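Local coordinates for protein DNA ligase (Aquifex aeolicus, PDB 3QWU) that probably joins nucleic acid ends with ATP, as a putative DNA ligase built like the RNA ligases, and binds adenosine and calcium in the crystal, at residues A[70-82]-A[213-227]. Residues are numbered along the deposited sequence; the frame is centred on the assembly and turned at random. Where two conformers were deposited one is given.
Sequences QFEAPFWVEEKVD and REGVVFKEDSERNKR. With CA (calcium ion), chain D; ADN (adenosine), chain C.
Strands 75-80 and 215-220 run antiparallel, with Trp76 and Lys219, then Glu78 and Val217, as hydrogen-bonded pairs; Lys219 N reaches Trp76 O at 2.9 Å. On the face bearing Phe75, Val77 and Phe218, Val77 CG2 meets the edge of the Phe218 ring, 3.5 Å from CD1, while Phe71 sets CZ against Phe218 CB. Ile201 and Phe208 of helix 195-210 pack against this side of the sheet. The face bearing Glu78, Lys80, Val217 and Lys219 receives adenosine. Fully extended beyond CG, Lys219 carries NZ to adenine N1 (2.9 Å) and into a salt bridge with Glu78 OE1; Asp158 is a further acidic partner. Val217 CG2 lies 3.6 Å from adenine N1, and Glu79 O accepts from N6. Lys80, with CG trans to its own N (chi1 -164°), runs out to the ribose, where its NZ divides between O4' and Glu214 OE2, 2.7 Å away and met from above the carboxylate plane. Beyond it Asp82 OD2 binds calcium, completed by Glu143, Asp239 and waters.

At the far end the Glu220 carboxylate is gripped side-on by Arg224, NE to OE1 and NH1 to OE2; Ser222 OG donates to the anti lone pair of Glu220 OE1, and Glu72 N to OE2 at 3.1 Å. Glu72 OE1 lies over the centre of the Arg224 guanidinium face, the two planes 16° apart, with no N-H aimed at it, so only the charges attract. A glutamine at Glu220 would probably leave Arg224 without its paired carboxylate and weaken the tie between the loop 221-226 and Glu72. Lys80 opens a KxDG sequence, motif I, and Glu214 a motif IV-like EGVVFK; their pairing at the adenosine and calcium site is consistent with the adenylation domain of ATP-dependent ligases, in which Lys80 probably takes up AMP.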
# COMPACT_ATOMS: atom_id res chain seq x y z
N GLN A 70 0.74 22.60 17.41
CA GLN A 70 0.89 23.34 16.17
C GLN A 70 0.58 24.83 16.26
O GLN A 70 1.04 25.58 15.41
CB GLN A 70 0.04 22.73 15.07
CG GLN A 70 0.50 21.35 14.66
CD GLN A 70 1.94 21.29 14.18
OE1 GLN A 70 2.71 20.41 14.59
NE2 GLN A 70 2.30 22.22 13.30
N PHE A 71 -0.18 25.25 17.27
CA PHE A 71 -0.74 26.60 17.34
C PHE A 71 -0.32 27.35 18.58
O PHE A 71 -0.33 26.78 19.67
CB PHE A 71 -2.28 26.58 17.22
CG PHE A 71 -2.77 26.04 15.89
CD1 PHE A 71 -2.52 26.71 14.71
CD2 PHE A 71 -3.46 24.86 15.83
CE1 PHE A 71 -2.95 26.20 13.47
CE2 PHE A 71 -3.87 24.33 14.59
CZ PHE A 71 -3.61 25.00 13.42
N GLU A 72 0.06 28.62 18.37
CA GLU A 72 0.55 29.52 19.40
C GLU A 72 -0.45 30.62 19.73
O GLU A 72 -0.21 31.41 20.65
CB GLU A 72 1.77 30.32 18.91
CG GLU A 72 2.97 29.53 18.44
CD GLU A 72 3.96 30.45 17.72
OE1 GLU A 72 3.50 31.30 16.89
OE2 GLU A 72 5.18 30.33 18.02
N ALA A 73 -1.49 30.74 18.92
CA ALA A 73 -2.52 31.75 19.07
C ALA A 73 -3.87 31.06 18.95
O ALA A 73 -3.95 29.88 18.66
CB ALA A 73 -2.34 32.83 18.00
N PRO A 74 -4.95 31.79 19.19
CA PRO A 74 -6.26 31.25 18.92
C PRO A 74 -6.44 30.90 17.46
O PRO A 74 -5.70 31.40 16.58
CB PRO A 74 -7.20 32.41 19.24
CG PRO A 74 -6.44 33.28 20.17
CD PRO A 74 -5.02 33.15 19.76
N PHE A 75 -7.42 30.05 17.19
CA PHE A 75 -7.63 29.59 15.85
C PHE A 75 -9.09 29.39 15.55
O PHE A 75 -9.89 28.94 16.38
CB PHE A 75 -6.81 28.30 15.57
CG PHE A 75 -7.01 27.26 16.58
CD1 PHE A 75 -8.02 26.33 16.44
CD2 PHE A 75 -6.21 27.23 17.72
CE1 PHE A 75 -8.23 25.37 17.40
CE2 PHE A 75 -6.43 26.30 18.68
CZ PHE A 75 -7.44 25.34 18.53
N TRP A 76 -9.41 29.70 14.31
CA TRP A 76 -10.74 29.48 13.79
C TRP A 76 -10.88 28.02 13.28
O TRP A 76 -9.97 27.47 12.66
CB TRP A 76 -11.00 30.47 12.65
CG TRP A 76 -11.19 31.90 13.09
CD1 TRP A 76 -10.25 32.87 13.13
CD2 TRP A 76 -12.40 32.49 13.55
NE1 TRP A 76 -10.79 34.05 13.56
CE2 TRP A 76 -12.11 33.85 13.83
CE3 TRP A 76 -13.71 32.02 13.74
CZ2 TRP A 76 -13.07 34.73 14.30
CZ3 TRP A 76 -14.67 32.91 14.20
CH2 TRP A 76 -14.34 34.25 14.49
N VAL A 77 -12.03 27.43 13.54
CA VAL A 77 -12.33 26.07 13.13
C VAL A 77 -13.39 26.15 12.09
O VAL A 77 -14.42 26.74 12.31
CB VAL A 77 -12.76 25.27 14.32
CG1 VAL A 77 -13.23 23.89 13.92
CG2 VAL A 77 -11.54 25.17 15.29
N GLU A 78 -13.07 25.63 10.92
CA GLU A 78 -13.97 25.61 9.75
C GLU A 78 -14.26 24.18 9.29
O GLU A 78 -13.43 23.32 9.47
CB GLU A 78 -13.33 26.35 8.57
CG GLU A 78 -13.24 27.80 8.80
CD GLU A 78 -12.73 28.55 7.59
OE1 GLU A 78 -12.09 27.96 6.69
OE2 GLU A 78 -13.01 29.75 7.55
N GLU A 79 -15.42 23.94 8.68
CA GLU A 79 -15.74 22.63 8.15
C GLU A 79 -14.91 22.38 6.90
O GLU A 79 -14.76 23.25 6.05
CB GLU A 79 -17.22 22.48 7.78
CG GLU A 79 -17.49 21.07 7.16
CD GLU A 79 -18.93 20.86 6.65
OE1 GLU A 79 -19.72 21.81 6.71
OE2 GLU A 79 -19.26 19.74 6.19
N LYS A 80 -14.37 21.17 6.83
CA LYS A 80 -13.68 20.69 5.67
C LYS A 80 -14.73 19.93 4.80
O LYS A 80 -15.32 18.90 5.19
CB LYS A 80 -12.49 19.79 6.06
CG LYS A 80 -11.54 19.63 4.88
CD LYS A 80 -10.42 18.64 5.04
CE LYS A 80 -9.82 18.27 3.59
NZ LYS A 80 -10.86 18.18 2.39
N VAL A 81 -15.02 20.49 3.65
CA VAL A 81 -16.07 19.97 2.79
C VAL A 81 -15.38 19.08 1.76
O VAL A 81 -14.36 19.44 1.15
CB VAL A 81 -16.87 21.12 2.09
CG1 VAL A 81 -17.75 20.54 0.99
CG2 VAL A 81 -17.71 21.88 3.07
N ASP A 82 -15.95 17.91 1.58
CA ASP A 82 -15.38 16.90 0.72
C ASP A 82 -15.90 17.07 -0.71
O ASP A 82 -16.98 16.60 -1.06
CB ASP A 82 -15.70 15.52 1.27
CG ASP A 82 -14.98 14.41 0.50
OD1 ASP A 82 -13.95 14.66 -0.18
OD2 ASP A 82 -15.42 13.25 0.59
N ARG A 213 -19.68 14.05 8.20
CA ARG A 213 -18.92 15.17 7.62
C ARG A 213 -17.46 14.82 7.53
O ARG A 213 -17.00 13.85 8.15
CB ARG A 213 -19.15 16.43 8.46
CG ARG A 213 -20.53 16.99 8.09
CD ARG A 213 -21.01 18.13 8.84
NE ARG A 213 -22.41 18.29 8.45
CZ ARG A 213 -22.93 19.32 7.80
NH1 ARG A 213 -22.20 20.42 7.49
NH2 ARG A 213 -24.22 19.27 7.51
N GLU A 214 -16.72 15.53 6.70
CA GLU A 214 -15.35 15.08 6.45
C GLU A 214 -14.40 15.35 7.61
O GLU A 214 -13.55 14.52 7.93
CB GLU A 214 -14.77 15.68 5.18
CG GLU A 214 -13.46 14.99 4.85
CD GLU A 214 -12.91 15.45 3.52
OE1 GLU A 214 -12.50 14.56 2.73
OE2 GLU A 214 -12.92 16.68 3.24
N GLY A 215 -14.57 16.48 8.29
CA GLY A 215 -13.59 16.98 9.22
C GLY A 215 -13.60 18.48 9.34
O GLY A 215 -14.57 19.12 8.97
N VAL A 216 -12.52 19.04 9.87
CA VAL A 216 -12.38 20.48 9.97
C VAL A 216 -11.01 20.91 9.51
O VAL A 216 -10.08 20.09 9.46
CB VAL A 216 -12.61 20.94 11.45
CG1 VAL A 216 -13.98 20.50 11.93
CG2 VAL A 216 -11.48 20.38 12.37
N VAL A 217 -10.90 22.20 9.18
CA VAL A 217 -9.59 22.88 9.01
C VAL A 217 -9.38 23.91 10.08
O VAL A 217 -10.23 24.73 10.33
CB VAL A 217 -9.48 23.61 7.65
CG1 VAL A 217 -8.08 24.17 7.45
CG2 VAL A 217 -9.82 22.67 6.54
N PHE A 218 -8.22 23.88 10.73
CA PHE A 218 -7.89 24.83 11.77
C PHE A 218 -7.04 25.95 11.16
O PHE A 218 -6.13 25.66 10.40
CB PHE A 218 -7.10 24.14 12.87
CG PHE A 218 -7.81 22.95 13.48
CD1 PHE A 218 -8.80 23.14 14.41
CD2 PHE A 218 -7.44 21.66 13.15
CE1 PHE A 218 -9.44 22.09 15.01
CE2 PHE A 218 -8.08 20.60 13.72
CZ PHE A 218 -9.11 20.83 14.69
N LYS A 219 -7.36 27.21 11.48
CA LYS A 219 -6.69 28.42 10.88
C LYS A 219 -6.28 29.45 11.91
O LYS A 219 -7.11 30.13 12.49
CB LYS A 219 -7.57 29.10 9.84
CG LYS A 219 -8.10 28.09 8.84
CD LYS A 219 -8.73 28.66 7.57
CE LYS A 219 -9.22 27.48 6.66
NZ LYS A 219 -9.98 27.92 5.43
N GLU A 220 -4.97 29.53 12.14
CA GLU A 220 -4.40 30.41 13.15
C GLU A 220 -4.73 31.85 12.86
O GLU A 220 -4.60 32.33 11.74
CB GLU A 220 -2.88 30.22 13.30
CG GLU A 220 -2.32 30.75 14.64
CD GLU A 220 -0.83 30.44 14.77
OE1 GLU A 220 -0.04 31.17 14.17
OE2 GLU A 220 -0.45 29.44 15.40
N ASP A 221 -5.20 32.54 13.89
CA ASP A 221 -5.69 33.90 13.75
C ASP A 221 -4.45 34.75 13.93
O ASP A 221 -4.20 35.29 14.97
CB ASP A 221 -6.72 34.14 14.85
CG ASP A 221 -7.39 35.51 14.77
OD1 ASP A 221 -7.69 35.96 13.64
OD2 ASP A 221 -7.64 36.10 15.85
N SER A 222 -3.60 34.80 12.92
CA SER A 222 -2.34 35.41 13.08
C SER A 222 -1.71 35.76 11.77
O SER A 222 -2.25 35.44 10.75
CB SER A 222 -1.43 34.44 13.82
OG SER A 222 -1.15 33.36 12.96
N GLU A 223 -0.55 36.44 11.83
CA GLU A 223 0.19 36.77 10.61
C GLU A 223 0.69 35.53 9.86
O GLU A 223 0.50 35.42 8.67
CB GLU A 223 1.36 37.73 10.90
CG GLU A 223 1.02 39.21 10.68
CD GLU A 223 0.55 39.53 9.27
OE1 GLU A 223 1.11 38.96 8.29
OE2 GLU A 223 -0.38 40.37 9.13
N ARG A 224 1.32 34.60 10.52
CA ARG A 224 1.79 33.45 9.78
C ARG A 224 0.59 32.57 9.34
O ARG A 224 0.66 31.86 8.35
CB ARG A 224 2.84 32.68 10.58
CG ARG A 224 2.30 32.02 11.82
CD ARG A 224 3.24 30.97 12.32
NE ARG A 224 2.59 30.15 13.32
CZ ARG A 224 3.20 29.25 14.08
NH1 ARG A 224 2.48 28.53 14.95
NH2 ARG A 224 4.51 29.05 13.96
N ASN A 225 -0.53 32.69 10.05
CA ASN A 225 -1.80 32.09 9.63
C ASN A 225 -1.69 30.58 9.33
O ASN A 225 -2.16 30.10 8.30
CB ASN A 225 -2.32 32.86 8.41
CG ASN A 225 -3.74 32.47 8.00
OD1 ASN A 225 -4.07 32.56 6.83
ND2 ASN A 225 -4.56 32.04 8.93
N LYS A 226 -1.07 29.85 10.24
CA LYS A 226 -0.76 28.48 10.03
C LYS A 226 -2.09 27.71 10.01
O LYS A 226 -3.06 28.04 10.74
CB LYS A 226 0.21 27.99 11.10
CG LYS A 226 0.38 26.46 11.28
CD LYS A 226 1.89 26.05 11.32
CE LYS A 226 2.22 24.91 12.24
NZ LYS A 226 2.66 25.30 13.60
N ARG A 227 -2.12 26.72 9.12
CA ARG A 227 -3.28 25.85 8.94
C ARG A 227 -2.96 24.40 9.25
O ARG A 227 -1.81 23.95 9.13
CB ARG A 227 -3.74 25.91 7.50
CG ARG A 227 -4.47 27.15 7.16
CD ARG A 227 -3.73 28.06 6.19
NE ARG A 227 -4.49 29.29 6.20
CZ ARG A 227 -5.64 29.47 5.56
NH1 ARG A 227 -6.14 28.53 4.74
NH2 ARG A 227 -6.29 30.62 5.71
CA CA D . -14.19 11.30 1.79
O5' ADN C . -5.85 20.24 1.36
C5' ADN C . -7.12 20.39 2.00
C4' ADN C . -8.20 20.53 0.94
O4' ADN C . -9.54 20.49 1.52
C3' ADN C . -8.10 21.87 0.22
O3' ADN C . -7.26 21.88 -0.93
C2' ADN C . -9.54 22.23 -0.11
O2' ADN C . -9.83 21.95 -1.47
C1' ADN C . -10.42 21.37 0.80
N9 ADN C . -11.20 22.14 1.78
C8 ADN C . -12.48 21.85 2.11
N7 ADN C . -12.98 22.70 3.04
C5 ADN C . -11.95 23.54 3.33
C6 ADN C . -11.77 24.66 4.27
N6 ADN C . -12.84 25.01 5.04
N1 ADN C . -10.58 25.33 4.27
C2 ADN C . -9.55 24.92 3.47
N3 ADN C . -9.63 23.87 2.61
C4 ADN C . -10.79 23.18 2.50
O HOH W 1 1.81 33.30 15.58
O HOH W 2 -17.70 17.88 5.69
O HOH W 3 -12.79 12.15 0.11
O HOH W 4 -12.24 11.95 2.67